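Local coordinates for O-methyltransferase (Saccharopolyspora spinosa, PDB 4CE0), which probably transfers a methyl group from S-adenosyl-L-methionine to the rhamnose 4'-hydroxyl of spinosyn, as a magnesium-binding methyltransferase of antibiotic biosynthesis, at residues Pro164-Phe167 against Arg168-Leu171; Thr53-Gly56 against Leu57-Asp61. All coordinates share one frame; numbering follows the deposited sequence.

Contact 1: residues Pro164-Phe167 against Arg168-Leu171; sequences PGWF and RDTL. With SAH (S-adenosyl-L-homocysteine), chain B.
Trp166 and Asp169 run side by side in the same direction where the chain enters a short helix. OD2 of Asp169 lies in the plane of the indole, at its edge, 3.8 Å from Trp166 CD1, while the carboxylate plane is turned 76° from the ring. A water ties the pair together, accepting from the backbone N of Trp166 and donating to Asp169 OD2.

Trp166 is the N-cap residue, and two backbone donors grip its carbonyl oxygen at the helix start. Thr170 N reaches Trp166 O at 3.0 Å in the carbonyl plane, whereas Asp169 N, at 2.9 Å, stands 50° out of that plane. Thr170 OG1 sits between its own backbone N and carbonyl carbon (chi1 57°), which sets CG2 anti to the carbonyl carbon, against Pro164 O and, at 3.5 Å, Gly165 CA. A second water links OG1 to Gly165 O.

Phe167 carries the ligand contact. Its phenyl ring lies face-on and nearly parallel to the adenine of S-adenosyl-L-homocysteine, with N1 of the base 3.3 Å above the ring plane and over its centre. Phe167 N also donates to that same N1, at 3.0 Å, so backbone and ring hold the adenine from two directions. Phe167 CB meets Leu171 CD1 at 3.7 Å, one helical turn on.

The segment leaves strand 160-164, an outermost strand of the sheet within this chain, and turns into helix 167-170. Phe167 and Leu171 pack on Val110 of strand 107-111 and on helix 189-199, and Trp166 rests on the loop holding Ser112 and Pro117.

Contact 2: residues Thr53-Gly56 against Leu57-Asp61; sequences TMIG and LERLD. With SAH (S-adenosyl-L-homocysteine), chain B.
Ile55 O sits over one face of the Arg59 guanidinium, 3.4 Å above the centre of its plane. The N-H groups are directed elsewhere: NE forms a salt bridge with Asp212 and NH1 another with Asp240. A water donates to Ile55 O and accepts from Arg59 N, bridging the turn.

Among the hydrogen bonds, Thr53 OG1 is used twice. It accepts from Ile55 N at 3.2 Å, nearly straight at 172°, a capping bond ahead of the helix, and donates to the OXT oxygen of S-adenosyl-L-homocysteine at 2.6 Å. With OG1 anti to the backbone N (chi1 -173°), CG2 is left to face Leu60. Gly56 O receives Leu60 N at 3.2 Å.

The apolar contacts are made by Leu60 with Ile55 and Thr53. Ile55 and Leu60 cross at about a right angle, CD1 of the former 3.9 Å from CD2 of the latter, and Thr53 CG2 meets Leu60 CD1 tip to tip.

Together these contacts form a capped helix start between the bound S-adenosyl-L-homocysteine and the magnesium site: Thr53 grips the ligand carboxylate, while Arg59 pairs with Asp212, a magnesium ligand of this TylF-family methyltransferase.

In the fold
The two contacts hold opposite ends of one ligand. Contact 1 takes the adenine and contact 2 the amino-acid carboxylate, so S-adenosyl-L-homocysteine spans the gap between them. Their centres are 25 Å apart, their nearest atoms about 13 Å, and they lie on opposite sides of the chain's centre without touching. Asp111, Ser112 and Ser191 supply further hydrogen bonds to the ligand. The magnesium ion, bound by Asp185, Asp212 and Asp213, lies much closer to contact 2: about 4 Å from the Arg59 side chain, against about 11 Å from that of Phe167. Both contacts lie where the chain enters a helix, 167-170 in contact 1 and 56-73 in contact 2.

Contact 1: residues Pro164-Phe167 against Arg168-Leu171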
ATOM      1  N   PRO A 164     -20.176 -17.096  -7.271  1.00 23.74           N
ATOM      2  CA  PRO A 164     -21.285 -16.388  -6.615  1.00 29.59           C
ATOM      3  C   PRO A 164     -22.469 -17.312  -6.325  1.00 36.24           C
ATOM      4  O   PRO A 164     -22.896 -18.040  -7.216  1.00 31.86           O
ATOM      5  CB  PRO A 164     -21.668 -15.332  -7.662  1.00 26.25           C
ATOM      6  CG  PRO A 164     -21.428 -16.016  -8.960  1.00 26.84           C
ATOM      7  CD  PRO A 164     -20.155 -16.817  -8.726  1.00 30.76           C
ATOM      8  N   GLY A 165     -22.972 -17.299  -5.093  1.00 28.66           N
ATOM      9  CA  GLY A 165     -24.156 -18.062  -4.746  1.00 35.42           C
ATOM     10  C   GLY A 165     -24.100 -18.416  -3.287  1.00 43.26           C
ATOM     11  O   GLY A 165     -23.095 -18.156  -2.621  1.00 29.00           O
ATOM     12  N   TRP A 166     -25.191 -18.970  -2.772  1.00 41.82           N
ATOM     13  CA  TRP A 166     -25.180 -19.541  -1.437  1.00 38.78           C
ATOM     14  C   TRP A 166     -24.357 -20.811  -1.494  1.00 28.59           C
ATOM     15  O   TRP A 166     -24.471 -21.576  -2.440  1.00 33.42           O
ATOM     16  CB  TRP A 166     -26.621 -19.800  -0.966  1.00 41.50           C
ATOM     17  CG  TRP A 166     -27.426 -18.548  -1.061  1.00 39.81           C
ATOM     18  CD1 TRP A 166     -28.366 -18.232  -2.004  1.00 43.26           C
ATOM     19  CD2 TRP A 166     -27.316 -17.409  -0.207  1.00 46.32           C
ATOM     20  NE1 TRP A 166     -28.856 -16.970  -1.776  1.00 41.95           N
ATOM     21  CE2 TRP A 166     -28.234 -16.447  -0.670  1.00 49.03           C
ATOM     22  CE3 TRP A 166     -26.534 -17.110   0.915  1.00 37.41           C
ATOM     23  CZ2 TRP A 166     -28.394 -15.209  -0.045  1.00 47.72           C
ATOM     24  CZ3 TRP A 166     -26.699 -15.885   1.532  1.00 32.78           C
ATOM     25  CH2 TRP A 166     -27.613 -14.948   1.047  1.00 36.95           C
ATOM     26  N   PHE A 167     -23.503 -21.018  -0.496  1.00 25.18           N
ATOM     27  CA  PHE A 167     -22.644 -22.212  -0.453  1.00 29.90           C
ATOM     28  C   PHE A 167     -23.407 -23.536  -0.699  1.00 31.01           C
ATOM     29  O   PHE A 167     -22.938 -24.443  -1.406  1.00 33.85           O
ATOM     30  CB  PHE A 167     -21.945 -22.294   0.901  1.00 29.56           C
ATOM     31  CG  PHE A 167     -21.030 -21.136   1.185  1.00 29.94           C
ATOM     32  CD1 PHE A 167     -20.525 -20.346   0.155  1.00 31.08           C
ATOM     33  CD2 PHE A 167     -20.695 -20.823   2.494  1.00 26.47           C
ATOM     34  CE1 PHE A 167     -19.670 -19.271   0.432  1.00 35.64           C
ATOM     35  CE2 PHE A 167     -19.856 -19.751   2.787  1.00 30.60           C
ATOM     36  CZ  PHE A 167     -19.334 -18.970   1.753  1.00 34.26           C
ATOM     37  N   ARG A 168     -24.584 -23.645  -0.119  1.00 28.64           N
ATOM     38  CA  ARG A 168     -25.372 -24.875  -0.283  1.00 39.35           C
ATOM     39  C   ARG A 168     -25.751 -25.143  -1.756  1.00 38.65           C
ATOM     40  O   ARG A 168     -25.906 -26.291  -2.174  1.00 42.90           O
ATOM     41  CB  ARG A 168     -26.601 -24.867   0.625  1.00 44.37           C
ATOM     42  CG  ARG A 168     -27.648 -23.791   0.364  1.00 57.49           C
ATOM     43  CD  ARG A 168     -28.857 -24.012   1.292  1.00 63.56           C
ATOM     44  NE  ARG A 168     -30.152 -23.799   0.644  1.00 77.29           N
ATOM     45  CZ  ARG A 168     -31.327 -23.942   1.263  1.00 80.55           C
ATOM     46  NH1 ARG A 168     -31.367 -24.283   2.549  1.00 82.47           N
ATOM     47  NH2 ARG A 168     -32.468 -23.742   0.597  1.00 75.57           N
ATOM     48  N   ASP A 169     -25.855 -24.081  -2.542  1.00 38.41           N
ATOM     49  CA  ASP A 169     -26.122 -24.211  -3.967  1.00 42.96           C
ATOM     50  C   ASP A 169     -24.826 -24.445  -4.739  1.00 47.17           C
ATOM     51  O   ASP A 169     -24.773 -25.319  -5.614  1.00 44.48           O
ATOM     52  CB  ASP A 169     -26.820 -22.954  -4.497  1.00 46.57           C
ATOM     53  CG  ASP A 169     -28.208 -22.755  -3.905  1.00 49.13           C
ATOM     54  OD1 ASP A 169     -28.845 -23.771  -3.589  1.00 48.55           O
ATOM     55  OD2 ASP A 169     -28.664 -21.591  -3.765  1.00 54.17           O
ATOM     56  N   THR A 170     -23.781 -23.673  -4.400  1.00 37.84           N
ATOM     57  CA  THR A 170     -22.595 -23.578  -5.251  1.00 32.63           C
ATOM     58  C   THR A 170     -21.489 -24.600  -5.009  1.00 30.80           C
ATOM     59  O   THR A 170     -20.766 -24.941  -5.946  1.00 28.51           O
ATOM     60  CB  THR A 170     -21.936 -22.170  -5.167  1.00 34.60           C
ATOM     61  OG1 THR A 170     -21.606 -21.863  -3.796  1.00 32.18           O
ATOM     62  CG2 THR A 170     -22.868 -21.132  -5.714  1.00 33.11           C
ATOM     63  N   LEU A 171     -21.315 -25.057  -3.774  1.00 30.86           N
ATOM     64  CA  LEU A 171     -20.147 -25.881  -3.437  1.00 24.85           C
ATOM     65  C   LEU A 171     -20.278 -27.363  -3.798  1.00 32.78           C
ATOM     66  O   LEU A 171     -19.278 -28.011  -4.119  1.00 31.28           O
ATOM     67  CB  LEU A 171     -19.804 -25.742  -1.941  1.00 25.62           C
ATOM     68  CG  LEU A 171     -19.483 -24.333  -1.421  1.00 24.05           C
ATOM     69  CD1 LEU A 171     -18.987 -24.404  -0.009  1.00 24.22           C
ATOM     70  CD2 LEU A 171     -18.433 -23.686  -2.299  1.00 28.64           C
TER
HETATM   71  N   SAH B1250     -13.145  -9.484   5.746  1.00 23.49           N
HETATM   72  CA  SAH B1250     -13.644 -10.854   5.953  1.00 43.23           C
HETATM   73  CB  SAH B1250     -15.031 -11.149   5.438  1.00 37.00           C
HETATM   74  CG  SAH B1250     -15.874 -12.390   5.730  1.00 29.46           C
HETATM   75  SD  SAH B1250     -17.476 -11.714   6.261  1.00 25.34           S
HETATM   76  C   SAH B1250     -12.649 -11.556   5.119  1.00 38.46           C
HETATM   77  O   SAH B1250     -12.939 -12.700   4.814  1.00 22.90           O
HETATM   78  OXT SAH B1250     -11.588 -10.702   4.891  1.00 20.03           O
HETATM   79  C5' SAH B1250     -18.602 -13.119   5.944  1.00 20.21           C
HETATM   80  C4' SAH B1250     -18.899 -13.370   4.458  1.00 18.26           C
HETATM   81  O4' SAH B1250     -19.446 -14.658   4.271  1.00 22.87           O
HETATM   82  C3' SAH B1250     -19.919 -12.409   3.841  1.00 26.44           C
HETATM   83  O3' SAH B1250     -19.299 -11.786   2.735  1.00 30.09           O
HETATM   84  C2' SAH B1250     -21.140 -13.245   3.436  1.00 32.34           C
HETATM   85  O2' SAH B1250     -21.873 -12.854   2.255  1.00 24.94           O
HETATM   86  C1' SAH B1250     -20.510 -14.637   3.321  1.00 19.34           C
HETATM   87  N9  SAH B1250     -21.390 -15.797   3.597  1.00 19.93           N
HETATM   88  C8  SAH B1250     -21.710 -16.279   4.849  1.00 33.94           C
HETATM   89  N7  SAH B1250     -22.470 -17.371   4.686  1.00 33.74           N
HETATM   90  C5  SAH B1250     -22.611 -17.622   3.367  1.00 32.19           C
HETATM   91  C6  SAH B1250     -23.287 -18.605   2.640  1.00 32.84           C
HETATM   92  N6  SAH B1250     -23.967 -19.572   3.253  1.00 30.92           N
HETATM   93  N1  SAH B1250     -23.263 -18.578   1.266  1.00 28.74           N
HETATM   94  C2  SAH B1250     -22.558 -17.609   0.581  1.00 31.20           C
HETATM   95  N3  SAH B1250     -21.924 -16.631   1.310  1.00 26.00           N
HETATM   96  C4  SAH B1250     -21.912 -16.649   2.672  1.00 27.35           C
HETATM   97  O   HOH W   1     -20.766 -19.312  -3.455  1.00 25.26           O
HETATM   98  O   HOH W   2     -27.177 -19.385  -5.013  1.00 46.10           O

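Contact 2: residues Thr53-Gly56 against Leu57-Asp61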
ATOM      1  N   THR A  53     -10.472  -5.781   4.259  1.00 23.21           N
ATOM      2  CA  THR A  53     -10.642  -6.957   5.101  1.00 18.26           C
ATOM      3  C   THR A  53     -10.878  -6.553   6.540  1.00 23.63           C
ATOM      4  O   THR A  53     -10.397  -5.511   6.983  1.00 27.53           O
ATOM      5  CB  THR A  53      -9.407  -7.907   5.055  1.00 23.65           C
ATOM      6  OG1 THR A  53      -9.717  -9.101   5.772  1.00 13.14           O
ATOM      7  CG2 THR A  53      -8.173  -7.266   5.679  1.00 22.96           C
ATOM      8  N   MET A  54     -11.608  -7.414   7.257  1.00 19.81           N
ATOM      9  CA  MET A  54     -11.918  -7.217   8.650  1.00 20.00           C
ATOM     10  C   MET A  54     -11.049  -8.117   9.545  1.00 28.78           C
ATOM     11  O   MET A  54     -11.105  -8.024  10.780  1.00 23.24           O
ATOM     12  CB  MET A  54     -13.423  -7.440   8.892  1.00 23.94           C
ATOM     13  CG  MET A  54     -13.883  -8.896   8.893  1.00 27.92           C
ATOM     14  SD  MET A  54     -15.617  -9.083   9.370  1.00 34.02           S
ATOM     15  CE  MET A  54     -16.514  -8.360   7.995  1.00 23.76           C
ATOM     16  N   ILE A  55     -10.197  -8.956   8.944  1.00 19.23           N
ATOM     17  CA  ILE A  55      -9.496  -9.951   9.761  1.00 22.27           C
ATOM     18  C   ILE A  55      -8.288  -9.484  10.566  1.00 23.73           C
ATOM     19  O   ILE A  55      -7.810 -10.240  11.407  1.00 23.05           O
ATOM     20  CB  ILE A  55      -9.112 -11.239   8.951  1.00 22.31           C
ATOM     21  CG1 ILE A  55      -7.947 -10.972   8.015  1.00 12.87           C
ATOM     22  CG2 ILE A  55     -10.328 -11.769   8.243  1.00 19.85           C
ATOM     23  CD1 ILE A  55      -7.396 -12.223   7.289  1.00 14.78           C
ATOM     24  N   GLY A  56      -7.771  -8.278  10.306  1.00 19.57           N
ATOM     25  CA  GLY A  56      -6.660  -7.741  11.062  1.00 18.04           C
ATOM     26  C   GLY A  56      -5.315  -8.290  10.613  1.00 25.80           C
ATOM     27  O   GLY A  56      -5.266  -9.243   9.829  1.00 18.78           O
ATOM     28  N   LEU A  57      -4.235  -7.705  11.149  1.00 24.53           N
ATOM     29  CA  LEU A  57      -2.882  -7.997  10.716  1.00 22.60           C
ATOM     30  C   LEU A  57      -2.392  -9.375  11.152  1.00 29.50           C
ATOM     31  O   LEU A  57      -1.601 -10.010  10.452  1.00 24.11           O
ATOM     32  CB  LEU A  57      -1.917  -6.934  11.261  1.00 28.94           C
ATOM     33  CG  LEU A  57      -1.967  -5.472  10.782  1.00 32.74           C
ATOM     34  CD1 LEU A  57      -0.868  -4.621  11.494  1.00 30.59           C
ATOM     35  CD2 LEU A  57      -1.823  -5.344   9.268  1.00 28.60           C
ATOM     36  N   GLU A  58      -2.797  -9.809  12.341  1.00 27.56           N
ATOM     37  CA  GLU A  58      -2.353 -11.096  12.888  1.00 25.92           C
ATOM     38  C   GLU A  58      -2.888 -12.240  12.031  1.00 23.32           C
ATOM     39  O   GLU A  58      -2.182 -13.215  11.716  1.00 20.01           O
ATOM     40  CB  GLU A  58      -2.825 -11.278  14.336  1.00 19.85           C
ATOM     41  CG  GLU A  58      -1.748 -10.976  15.344  1.00 29.92           C
ATOM     42  CD  GLU A  58      -2.270 -10.843  16.779  1.00 49.24           C
ATOM     43  OE1 GLU A  58      -3.456 -10.473  16.978  1.00 54.59           O
ATOM     44  OE2 GLU A  58      -1.477 -11.092  17.711  1.00 62.10           O
ATOM     45  N   ARG A  59      -4.135 -12.126  11.631  1.00 17.19           N
ATOM     46  CA  ARG A  59      -4.692 -13.190  10.784  1.00 24.55           C
ATOM     47  C   ARG A  59      -4.193 -13.105   9.318  1.00 18.45           C
ATOM     48  O   ARG A  59      -4.075 -14.110   8.627  1.00 15.35           O
ATOM     49  CB  ARG A  59      -6.206 -13.238  10.935  1.00 20.12           C
ATOM     50  CG  ARG A  59      -6.613 -13.430  12.414  1.00 22.69           C
ATOM     51  CD  ARG A  59      -7.863 -14.247  12.592  1.00 21.71           C
ATOM     52  NE  ARG A  59      -9.080 -13.588  12.125  1.00 24.77           N
ATOM     53  CZ  ARG A  59      -9.767 -12.692  12.824  1.00 22.64           C
ATOM     54  NH1 ARG A  59      -9.344 -12.289  14.018  1.00 31.30           N
ATOM     55  NH2 ARG A  59     -10.876 -12.195  12.330  1.00 24.55           N
ATOM     56  N   LEU A  60      -3.855 -11.912   8.853  1.00 15.16           N
ATOM     57  CA  LEU A  60      -3.264 -11.786   7.522  1.00 15.18           C
ATOM     58  C   LEU A  60      -1.853 -12.376   7.568  1.00 11.76           C
ATOM     59  O   LEU A  60      -1.397 -12.978   6.582  1.00 20.57           O
ATOM     60  CB  LEU A  60      -3.221 -10.322   7.069  1.00 16.81           C
ATOM     61  CG  LEU A  60      -4.450  -9.714   6.413  1.00 18.01           C
ATOM     62  CD1 LEU A  60      -4.202  -8.235   6.264  1.00 19.16           C
ATOM     63  CD2 LEU A  60      -4.777 -10.358   5.064  1.00 15.19           C
ATOM     64  N   ASP A  61      -1.166 -12.251   8.716  1.00 17.52           N
ATOM     65  CA  ASP A  61       0.171 -12.845   8.847  1.00 14.50           C
ATOM     66  C   ASP A  61       0.053 -14.361   8.829  1.00 17.02           C
ATOM     67  O   ASP A  61       0.907 -15.084   8.296  1.00 19.65           O
ATOM     68  CB  ASP A  61       0.879 -12.453  10.147  1.00 16.35           C
ATOM     69  CG  ASP A  61       1.279 -10.980  10.204  1.00 27.93           C
ATOM     70  OD1 ASP A  61       1.297 -10.286   9.168  1.00 30.86           O
ATOM     71  OD2 ASP A  61       1.593 -10.514  11.322  1.00 30.86           O
TER
HETATM   72  N   SAH B1250     -13.145  -9.484   5.746  1.00 23.49           N
HETATM   73  CA  SAH B1250     -13.644 -10.854   5.953  1.00 43.23           C
HETATM   74  CB  SAH B1250     -15.031 -11.149   5.438  1.00 37.00           C
HETATM   75  CG  SAH B1250     -15.874 -12.390   5.730  1.00 29.46           C
HETATM   76  SD  SAH B1250     -17.476 -11.714   6.261  1.00 25.34           S
HETATM   77  C   SAH B1250     -12.649 -11.556   5.119  1.00 38.46           C
HETATM   78  O   SAH B1250     -12.939 -12.700   4.814  1.00 22.90           O
HETATM   79  OXT SAH B1250     -11.588 -10.702   4.891  1.00 20.03           O
HETATM   80  C5' SAH B1250     -18.602 -13.119   5.944  1.00 20.21           C
HETATM   81  C4' SAH B1250     -18.899 -13.370   4.458  1.00 18.26           C
HETATM   82  O4' SAH B1250     -19.446 -14.658   4.271  1.00 22.87           O
HETATM   83  C3' SAH B1250     -19.919 -12.409   3.841  1.00 26.44           C
HETATM   84  O3' SAH B1250     -19.299 -11.786   2.735  1.00 30.09           O
HETATM   85  C2' SAH B1250     -21.140 -13.245   3.436  1.00 32.34           C
HETATM   86  O2' SAH B1250     -21.873 -12.854   2.255  1.00 24.94           O
HETATM   87  C1' SAH B1250     -20.510 -14.637   3.321  1.00 19.34           C
HETATM   88  N9  SAH B1250     -21.390 -15.797   3.597  1.00 19.93           N
HETATM   89  C8  SAH B1250     -21.710 -16.279   4.849  1.00 33.94           C
HETATM   90  N7  SAH B1250     -22.470 -17.371   4.686  1.00 33.74           N
HETATM   91  C5  SAH B1250     -22.611 -17.622   3.367  1.00 32.19           C
HETATM   92  C6  SAH B1250     -23.287 -18.605   2.640  1.00 32.84           C
HETATM   93  N6  SAH B1250     -23.967 -19.572   3.253  1.00 30.92           N
HETATM   94  N1  SAH B1250     -23.263 -18.578   1.266  1.00 28.74           N
HETATM   95  C2  SAH B1250     -22.558 -17.609   0.581  1.00 31.20           C
HETATM   96  N3  SAH B1250     -21.924 -16.631   1.310  1.00 26.00           N
HETATM   97  C4  SAH B1250     -21.912 -16.649   2.672  1.00 27.35           C
HETATM   98  O   HOH W   3      -5.888 -10.129  13.046  1.00 24.73           O